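Local coordinates for oxidoreductase, iron/ascorbate family (Shewanella oneidensis, PDB 3ON7), which is a putative non-haem iron oxygenase that probably uses 2-oxoglutarate and dioxygen to oxidise its substrates, perhaps releasing ethylene from 2-oxoglutarate, at residues B[7-12]-B[28-33]; B[17-22]-B[122-127]; B[182-187]-B[208-213]. All coordinates share one frame; numbering follows the deposited sequence.

Contact 1: B[7-12]-B[28-33]; sequences IDYRAA and GVLSNH
Ile7 pairs with Leu30, and Asp8 with Ser31, between two parallel strands. Ile7 straddles Leu30: its N donates to Val29 O (2.9 Å) and its O accepts from Ser31 N. Tyr9 N then reaches Ser31 O at 2.9 Å, after which 7-12 leaves the sheet in a type I turn from Asp8 to Ala11.

Asp8 organises this turn. With CG anti to the backbone N (chi1 -166°), its carboxylate forms an Asx turn, OD1 taking Arg10 N on its anti lone pair at 2.8 Å. The syn lone pairs of both oxygens meet the guanidinium in its plane in a side-on, bidentate salt bridge, Arg10 NE to Asp8 OD1 at 3.0 Å and Arg10 NH2 to Asp8 OD2 at 2.8 Å. Asn32 lays its amide flat over one face of that guanidinium, the planes 8° apart; its left-handed backbone conformation is one that asparagine tolerates well. On the other sheet face, Ile7 CB and Leu30 CD2 are 4.3 Å apart beneath Phe18. Leu30 CD1 sits at the edge of the Tyr9 ring, 4.3 Å from its CD1, while Tyr9 OH is hydrogen-bonded to Glu119 OE1.

Strands 6-8 and 27-31, joined through helix 14-25, make a beta-alpha-beta crossover unit at one border of the main sheet, in the N-terminal region of this dioxygenase family.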
loop_
_atom_site.group_PDB
_atom_site.type_symbol
_atom_site.label_atom_id
_atom_site.label_comp_id
_atom_site.label_asym_id
_atom_site.label_seq_id
_atom_site.Cartn_x
_atom_site.Cartn_y
_atom_site.Cartn_z
ATOM N N ILE B 7 26.906 27.210 14.813
ATOM C CA ILE B 7 28.269 26.713 15.017
ATOM C C ILE B 7 29.024 26.727 13.703
ATOM O O ILE B 7 28.585 26.131 12.737
ATOM C CB ILE B 7 28.275 25.291 15.579
ATOM C CG1 ILE B 7 27.611 25.272 16.963
ATOM C CG2 ILE B 7 29.703 24.788 15.681
ATOM C CD1 ILE B 7 27.135 23.904 17.400
ATOM N N ASP B 8 30.158 27.414 13.669
ATOM C CA ASP B 8 31.015 27.452 12.478
ATOM C C ASP B 8 31.731 26.120 12.291
ATOM O O ASP B 8 32.511 25.701 13.133
ATOM C CB ASP B 8 32.039 28.575 12.615
ATOM C CG ASP B 8 32.729 28.903 11.321
ATOM O OD1 ASP B 8 33.268 27.993 10.673
ATOM O OD2 ASP B 8 32.770 30.094 10.976
ATOM N N TYR B 9 31.450 25.468 11.170
ATOM C CA TYR B 9 31.988 24.151 10.837
ATOM C C TYR B 9 33.494 24.168 10.908
ATOM O O TYR B 9 34.106 23.176 11.275
ATOM C CB TYR B 9 31.549 23.780 9.421
ATOM C CG TYR B 9 32.122 22.495 8.866
ATOM C CD1 TYR B 9 31.528 21.261 9.154
ATOM C CD2 TYR B 9 33.239 22.504 8.023
ATOM C CE1 TYR B 9 32.035 20.088 8.625
ATOM C CE2 TYR B 9 33.764 21.318 7.510
ATOM C CZ TYR B 9 33.141 20.118 7.813
ATOM O OH TYR B 9 33.632 18.938 7.320
ATOM N N ARG B 10 34.087 25.303 10.553
ATOM C CA ARG B 10 35.539 25.405 10.455
ATOM C C ARG B 10 36.239 25.403 11.807
ATOM O O ARG B 10 37.404 25.017 11.874
ATOM C CB ARG B 10 35.947 26.653 9.662
ATOM C CG ARG B 10 35.454 26.657 8.215
ATOM C CD ARG B 10 35.585 28.024 7.584
ATOM N NE ARG B 10 34.864 29.041 8.346
ATOM C CZ ARG B 10 34.822 30.332 8.036
ATOM N NH1 ARG B 10 35.458 30.791 6.970
ATOM N NH2 ARG B 10 34.132 31.170 8.801
ATOM N N ALA B 11 35.548 25.819 12.873
ATOM C CA ALA B 11 36.172 25.871 14.202
ATOM C C ALA B 11 36.631 24.485 14.685
ATOM O O ALA B 11 36.027 23.459 14.347
ATOM C CB ALA B 11 35.231 26.483 15.190
ATOM N N ALA B 12 37.715 24.460 15.458
ATOM C CA ALA B 12 38.315 23.197 15.937
ATOM C C ALA B 12 37.392 22.428 16.877
ATOM O O ALA B 12 37.330 21.185 16.831
ATOM C CB ALA B 12 39.623 23.477 16.636
ATOM N N GLY B 28 20.955 21.098 15.431
ATOM C CA GLY B 28 22.271 21.703 15.327
ATOM C C GLY B 28 22.312 22.563 14.093
ATOM O O GLY B 28 21.752 22.200 13.073
ATOM N N VAL B 29 22.964 23.715 14.182
ATOM C CA VAL B 29 23.035 24.652 13.069
ATOM C C VAL B 29 24.510 24.807 12.671
ATOM O O VAL B 29 25.326 25.122 13.514
ATOM C CB VAL B 29 22.449 26.005 13.501
ATOM C CG1 VAL B 29 22.532 27.017 12.380
ATOM C CG2 VAL B 29 21.020 25.837 13.981
ATOM N N LEU B 30 24.854 24.543 11.410
ATOM C CA LEU B 30 26.231 24.675 10.949
ATOM C C LEU B 30 26.385 25.774 9.912
ATOM O O LEU B 30 25.653 25.785 8.921
ATOM C CB LEU B 30 26.731 23.369 10.337
ATOM C CG LEU B 30 27.082 22.223 11.279
ATOM C CD1 LEU B 30 27.455 20.999 10.448
ATOM C CD2 LEU B 30 28.189 22.606 12.220
ATOM N N SER B 31 27.352 26.673 10.121
ATOM C CA SER B 31 27.759 27.627 9.073
ATOM C C SER B 31 29.079 27.209 8.421
ATOM O O SER B 31 29.803 26.352 8.950
ATOM C CB SER B 31 27.877 29.038 9.630
ATOM O OG SER B 31 29.159 29.264 10.160
ATOM N N ASN B 32 29.366 27.802 7.263
ATOM C CA ASN B 32 30.612 27.552 6.538
ATOM C C ASN B 32 30.907 26.069 6.354
ATOM O O ASN B 32 32.017 25.621 6.611
ATOM C CB ASN B 32 31.764 28.216 7.280
ATOM C CG ASN B 32 31.612 29.711 7.329
ATOM O OD1 ASN B 32 31.056 30.254 8.275
ATOM N ND2 ASN B 32 32.072 30.383 6.285
ATOM N N HIS B 33 29.891 25.317 5.953
ATOM C CA HIS B 33 30.011 23.877 5.699
ATOM C C HIS B 33 30.647 23.630 4.330
ATOM O O HIS B 33 30.795 24.567 3.540
ATOM C CB HIS B 33 28.626 23.196 5.785
ATOM C CG HIS B 33 27.592 23.826 4.913
ATOM N ND1 HIS B 33 27.445 23.506 3.581
ATOM C CD2 HIS B 33 26.678 24.794 5.172
ATOM C CE1 HIS B 33 26.482 24.247 3.057
ATOM N NE2 HIS B 33 26.000 25.037 4.002
#

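Contact 2: B[17-22]-B[122-127]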
loop_
_atom_site.group_PDB
_atom_site.type_symbol
_atom_site.label_atom_id
_atom_site.label_comp_id
_atom_site.label_asym_id
_atom_site.label_seq_id
_atom_site.Cartn_x
_atom_site.Cartn_y
_atom_site.Cartn_z
ATOM N N ARG B 17 30.837 20.735 20.047
ATOM C CA ARG B 17 29.721 21.662 20.342
ATOM C C ARG B 17 28.457 21.321 19.547
ATOM O O ARG B 17 27.344 21.502 20.041
ATOM C CB ARG B 17 30.133 23.112 20.076
ATOM C CG ARG B 17 31.098 23.709 21.123
ATOM C CD ARG B 17 31.827 24.901 20.560
ATOM N NE ARG B 17 30.905 25.902 20.029
ATOM C CZ ARG B 17 31.155 26.686 18.982
ATOM N NH1 ARG B 17 32.312 26.614 18.316
ATOM N NH2 ARG B 17 30.227 27.545 18.588
ATOM N N PHE B 18 28.629 20.822 18.329
ATOM C CA PHE B 18 27.497 20.429 17.488
ATOM C C PHE B 18 26.708 19.246 18.079
ATOM O O PHE B 18 25.471 19.282 18.149
ATOM C CB PHE B 18 28.004 20.099 16.080
ATOM C CG PHE B 18 26.944 19.576 15.154
ATOM C CD1 PHE B 18 26.094 20.440 14.500
ATOM C CD2 PHE B 18 26.804 18.216 14.941
ATOM C CE1 PHE B 18 25.122 19.951 13.647
ATOM C CE2 PHE B 18 25.836 17.728 14.095
ATOM C CZ PHE B 18 24.995 18.595 13.452
ATOM N N VAL B 19 27.421 18.209 18.512
ATOM C CA VAL B 19 26.787 17.012 19.088
ATOM C C VAL B 19 26.090 17.378 20.396
ATOM O O VAL B 19 25.012 16.897 20.685
ATOM C CB VAL B 19 27.787 15.852 19.267
ATOM C CG1 VAL B 19 27.114 14.628 19.950
ATOM C CG2 VAL B 19 28.371 15.437 17.894
ATOM N N GLU B 20 26.673 18.298 21.152
ATOM C CA GLU B 20 26.039 18.768 22.381
ATOM C C GLU B 20 24.757 19.592 22.119
ATOM O O GLU B 20 23.808 19.540 22.894
ATOM C CB GLU B 20 27.048 19.571 23.206
ATOM C CG GLU B 20 26.457 20.280 24.403
ATOM C CD GLU B 20 25.800 19.338 25.394
ATOM O OE1 GLU B 20 26.211 18.137 25.474
ATOM O OE2 GLU B 20 24.883 19.825 26.106
ATOM N N SER B 21 24.748 20.380 21.052
ATOM C CA SER B 21 23.539 21.094 20.675
ATOM C C SER B 21 22.402 20.114 20.324
ATOM O O SER B 21 21.235 20.360 20.621
ATOM C CB SER B 21 23.827 22.003 19.481
ATOM O OG SER B 21 22.645 22.610 19.018
ATOM N N LEU B 22 22.757 19.010 19.679
ATOM C CA LEU B 22 21.771 18.007 19.282
ATOM C C LEU B 22 21.219 17.302 20.495
ATOM O O LEU B 22 20.016 17.104 20.595
ATOM C CB LEU B 22 22.372 16.977 18.312
ATOM C CG LEU B 22 22.558 17.378 16.838
ATOM C CD1 LEU B 22 23.334 16.303 16.098
ATOM C CD2 LEU B 22 21.230 17.645 16.122
ATOM N N GLU B 122 29.272 10.321 12.189
ATOM C CA GLU B 122 30.529 9.940 12.834
ATOM C C GLU B 122 30.746 10.804 14.073
ATOM O O GLU B 122 31.118 10.292 15.141
ATOM C CB GLU B 122 31.738 10.118 11.906
ATOM C CG GLU B 122 31.940 9.031 10.882
ATOM C CD GLU B 122 33.079 9.339 9.903
ATOM O OE1 GLU B 122 33.789 10.356 10.081
ATOM O OE2 GLU B 122 33.257 8.554 8.951
ATOM N N TRP B 123 30.529 12.113 13.922
ATOM C CA TRP B 123 30.650 13.047 15.043
ATOM C C TRP B 123 29.730 12.656 16.186
ATOM O O TRP B 123 30.137 12.643 17.343
ATOM C CB TRP B 123 30.328 14.479 14.618
ATOM C CG TRP B 123 31.370 15.159 13.782
ATOM C CD1 TRP B 123 32.533 14.630 13.295
ATOM C CD2 TRP B 123 31.298 16.487 13.293
ATOM N NE1 TRP B 123 33.207 15.572 12.551
ATOM C CE2 TRP B 123 32.461 16.717 12.523
ATOM C CE3 TRP B 123 30.365 17.519 13.446
ATOM C CZ2 TRP B 123 32.718 17.944 11.907
ATOM C CZ3 TRP B 123 30.613 18.739 12.824
ATOM C CH2 TRP B 123 31.785 18.944 12.070
ATOM N N ILE B 124 28.492 12.319 15.854
ATOM C CA ILE B 124 27.503 11.942 16.862
ATOM C C ILE B 124 27.956 10.701 17.620
ATOM O O ILE B 124 27.843 10.640 18.848
ATOM C CB ILE B 124 26.114 11.737 16.233
ATOM C CG1 ILE B 124 25.531 13.092 15.782
ATOM C CG2 ILE B 124 25.174 11.055 17.214
ATOM C CD1 ILE B 124 24.368 12.953 14.796
ATOM N N GLU B 125 28.500 9.725 16.897
ATOM C CA GLU B 125 28.976 8.496 17.527
ATOM C C GLU B 125 30.190 8.786 18.401
ATOM O O GLU B 125 30.214 8.401 19.568
ATOM C CB GLU B 125 29.300 7.434 16.482
ATOM C CG GLU B 125 29.484 6.023 17.087
ATOM C CD GLU B 125 29.444 4.901 16.058
ATOM O OE1 GLU B 125 28.976 5.134 14.926
ATOM O OE2 GLU B 125 29.877 3.775 16.397
ATOM N N THR B 126 31.175 9.496 17.847
ATOM C CA THR B 126 32.420 9.802 18.550
ATOM C C THR B 126 32.148 10.438 19.918
ATOM O O THR B 126 32.711 10.000 20.913
ATOM C CB THR B 126 33.341 10.744 17.712
ATOM O OG1 THR B 126 33.922 10.019 16.606
ATOM C CG2 THR B 126 34.461 11.386 18.596
ATOM N N TYR B 127 31.275 11.445 19.960
ATOM C CA TYR B 127 30.932 12.137 21.208
ATOM C C TYR B 127 29.739 11.566 21.990
ATOM O O TYR B 127 29.311 12.157 22.983
ATOM C CB TYR B 127 30.729 13.626 20.929
ATOM C CG TYR B 127 32.025 14.311 20.528
ATOM C CD1 TYR B 127 32.987 14.633 21.486
ATOM C CD2 TYR B 127 32.303 14.607 19.192
ATOM C CE1 TYR B 127 34.184 15.236 21.131
ATOM C CE2 TYR B 127 33.507 15.223 18.821
ATOM C CZ TYR B 127 34.438 15.534 19.800
ATOM O OH TYR B 127 35.632 16.142 19.461
#
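Phe18 and Trp123 meet as an offset edge-to-face pair, the indole turning its edge toward the phenyl face with the ring planes at 72°. The centroid of the Phe18 ring is 6.0 Å from that of the six-membered ring of Trp123, and the nearest atoms are Phe18 CD2 and Trp123 CE3 at 3.9 Å, with CD2 lying close to the indole plane. The side chain of Phe18 leaves its helix toward the partner, and CG anti to the backbone N (chi1 175°) sets the ring beside the indole. Leu22 CG covers one face of the same phenyl ring toward its rim, so that a residue one turn later braces the aromatic group within its own helix.

Val19 is the wedge between the two helices. Its CG2 points at the backbone of the other helix, 3.4 Å from Trp123 O and 3.7 Å from Ile124 N, and also rests on Trp123 CB. The other branch, CG1, touches Tyr127 CB at 3.9 Å. A short beta-branched side chain suits this place, since it spreads two methyls over the partner. Leu22 and Ile124 cross at about a right angle, CD1 of Leu22 meeting CD1 of Ile124 at 3.7 Å. Phe226 touches both Val19 and Ile124, so the apolar patch continues into a loop, while Trp123 and Tyr127 also touch Ala15 of helix 14-25.

The segment axes approach to 9.3 Å and cross at -81°, a nearly orthogonal helix packing made by apolar and aromatic side chains, with Val19 also resting on the partner's backbone. It sets helix 14-25 of the N-terminal beta-alpha-beta unit across the C-terminal end of helix 103-126, the long helix that lies against the main sheet in this dioxygenase fold.

Contact 3: B[182-187]-B[208-213]; sequences VLPTAN and GNIIIN
The carbonyl group of Ile211 holds Leu183 N in its own plane, at 2.8 Å from Ile211 O. The reciprocal bond is differently turned: Ile211 N stands above the carbonyl plane of Leu183, 43° out of it, at 2.8 Å from Leu183 O. Thr185 N likewise lies above the carbonyl plane of Asn209, 3.1 Å from its O. Leu183 and Ile211 thus form a hydrogen-bonded antiparallel pair, flanked by the non-hydrogen-bonded pairs Val182 with Ile212 and Pro184 with Ile210. A proline suits the latter position because its N, having no hydrogen, is not asked to donate to the partner strand.

Val182, Pro184, Ile210 and Ile212 share one face of the sheet. There Val182 CG1 packs on Ile210 CD1 at 3.9 Å, and this row of beta-branched side chains, with the proline ring, is covered by helix 103-126. These are neighbouring strands of the main sheet of the double-stranded beta-helix (cupin-like) core of 2-oxoglutarate oxygenases. The face bearing Leu183 and Ile211 looks inward: Leu183 lies by a bound glycerol, probably from the crystallisation liquor, and near His174, Asp176 and His231, a possible but vacant iron site. Asn213 ND2 is hydrogen-bonded to Asp176 OD2, consistent with a second-shell role.

In Thr185, chi1 of 61° puts OG1 between the backbone N and carbonyl carbon and leaves CG2 anti to that carbon. There CG2 meets Ile211 CG1 at only 3.3 Å, a tight fit whose exact length is doubtful. OG1 lies 3.4 Å from Asn209 CB and is hydrogen-bonded to Asp206 O. An alanine here would probably leave Asp206 O without this mate and open a gap beside Ile211 CG1. Gly208, at phi 83°, has backbone angles at which a CB would strike the preceding carbonyl oxygen.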
loop_
_atom_site.group_PDB
_atom_site.type_symbol
_atom_site.label_atom_id
_atom_site.label_comp_id
_atom_site.label_asym_id
_atom_site.label_seq_id
_atom_site.Cartn_x
_atom_site.Cartn_y
_atom_site.Cartn_z
ATOM N N VAL B 182 18.652 16.945 7.072
ATOM C CA VAL B 182 19.665 17.951 6.751
ATOM C C VAL B 182 19.051 19.026 5.835
ATOM O O VAL B 182 18.564 18.698 4.752
ATOM C CB VAL B 182 20.828 17.259 6.001
ATOM C CG1 VAL B 182 21.770 18.295 5.367
ATOM C CG2 VAL B 182 21.552 16.282 6.937
ATOM N N LEU B 183 19.051 20.288 6.264
ATOM C CA LEU B 183 18.347 21.352 5.505
ATOM C C LEU B 183 19.131 22.671 5.382
ATOM O O LEU B 183 19.292 23.374 6.374
ATOM C CB LEU B 183 16.987 21.628 6.152
ATOM C CG LEU B 183 16.184 22.842 5.655
ATOM C CD1 LEU B 183 15.566 22.584 4.303
ATOM C CD2 LEU B 183 15.098 23.208 6.653
ATOM N N PRO B 184 19.568 23.033 4.153
ATOM C CA PRO B 184 20.121 24.348 3.940
ATOM C C PRO B 184 19.047 25.402 4.101
ATOM O O PRO B 184 17.895 25.168 3.727
ATOM C CB PRO B 184 20.572 24.320 2.478
ATOM C CG PRO B 184 20.437 22.939 2.026
ATOM C CD PRO B 184 19.437 22.305 2.883
ATOM N N THR B 185 19.418 26.551 4.643
ATOM C CA THR B 185 18.480 27.653 4.776
ATOM C C THR B 185 18.828 28.780 3.789
ATOM O O THR B 185 19.907 28.756 3.189
ATOM C CB THR B 185 18.502 28.189 6.175
ATOM O OG1 THR B 185 19.816 28.663 6.463
ATOM C CG2 THR B 185 18.116 27.113 7.152
ATOM N N ALA B 186 17.921 29.756 3.640
ATOM C CA ALA B 186 18.088 30.854 2.655
ATOM C C ALA B 186 17.516 32.191 3.127
ATOM O O ALA B 186 16.813 32.885 2.376
ATOM C CB ALA B 186 17.471 30.460 1.302
ATOM N N ASN B 187 17.833 32.543 4.371
ATOM C CA ASN B 187 17.499 33.838 4.973
ATOM C C ASN B 187 16.007 34.170 5.024
ATOM O O ASN B 187 15.605 35.313 4.901
ATOM C CB ASN B 187 18.300 34.950 4.285
ATOM C CG ASN B 187 18.491 36.181 5.168
ATOM O OD1 ASN B 187 18.740 36.075 6.367
ATOM N ND2 ASN B 187 18.378 37.353 4.565
ATOM N N GLY B 208 23.868 30.019 3.635
ATOM C CA GLY B 208 25.059 29.288 4.046
ATOM C C GLY B 208 24.926 28.486 5.338
ATOM O O GLY B 208 25.858 27.763 5.713
ATOM N N ASN B 209 23.809 28.618 6.054
ATOM C CA ASN B 209 23.581 27.745 7.213
ATOM C C ASN B 209 22.988 26.435 6.763
ATOM O O ASN B 209 22.288 26.359 5.748
ATOM C CB ASN B 209 22.690 28.382 8.298
ATOM C CG ASN B 209 23.446 29.376 9.145
ATOM O OD1 ASN B 209 24.626 29.634 8.896
ATOM N ND2 ASN B 209 22.780 29.935 10.160
ATOM N N ILE B 210 23.275 25.400 7.534
ATOM C CA ILE B 210 22.660 24.120 7.293
ATOM C C ILE B 210 22.169 23.603 8.648
ATOM O O ILE B 210 22.895 23.650 9.639
ATOM C CB ILE B 210 23.642 23.204 6.548
ATOM C CG1 ILE B 210 22.909 22.147 5.741
ATOM C CG2 ILE B 210 24.622 22.571 7.498
ATOM C CD1 ILE B 210 23.781 21.534 4.687
ATOM N N ILE B 211 20.905 23.183 8.679
ATOM C CA ILE B 211 20.208 22.806 9.919
ATOM C C ILE B 211 20.077 21.308 9.941
ATOM O O ILE B 211 19.669 20.705 8.946
ATOM C CB ILE B 211 18.784 23.427 9.997
ATOM C CG1 ILE B 211 18.810 24.866 9.507
ATOM C CG2 ILE B 211 18.190 23.348 11.442
ATOM C CD1 ILE B 211 19.941 25.704 10.062
ATOM N N ILE B 212 20.462 20.701 11.051
ATOM C CA ILE B 212 20.445 19.259 11.176
ATOM C C ILE B 212 19.667 18.877 12.409
ATOM O O ILE B 212 19.889 19.437 13.485
ATOM C CB ILE B 212 21.867 18.700 11.272
ATOM C CG1 ILE B 212 22.649 19.028 9.986
ATOM C CG2 ILE B 212 21.854 17.186 11.499
ATOM C CD1 ILE B 212 23.581 20.176 10.143
ATOM N N ASN B 213 18.758 17.911 12.265
ATOM C CA ASN B 213 17.972 17.469 13.398
ATOM C C ASN B 213 17.869 15.944 13.527
ATOM O O ASN B 213 17.915 15.212 12.539
ATOM C CB ASN B 213 16.612 18.161 13.401
ATOM C CG ASN B 213 15.666 17.637 12.331
ATOM O OD1 ASN B 213 15.735 18.020 11.151
ATOM N ND2 ASN B 213 14.738 16.787 12.749
#

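Overall arrangement
Contacts 1 and 3 belong to one sheet: strand 27-31 lies beside 210-214, with Gly28 N 2.8 Å from Ile212 O and Leu30 O 2.8 Å from Ile210 N, both probable hydrogen bonds. Their centres are 11 Å apart. Contact 2 sits beside this border, about 12 Å from contact 1 and 17 Å from contact 3, centre to centre. Helix 14-25 carries one half of contact 2, and its Phe18 CZ reaches Ile212 CB at 3.8 Å. Tyr9 CE1 also meets Trp123 CH2 at 3.6 Å. Contact 3 adjoins the possible iron site through Leu183 and Asn213; contacts 1 and 2 lie at the border of the sheet, in the N-terminal part of the fold.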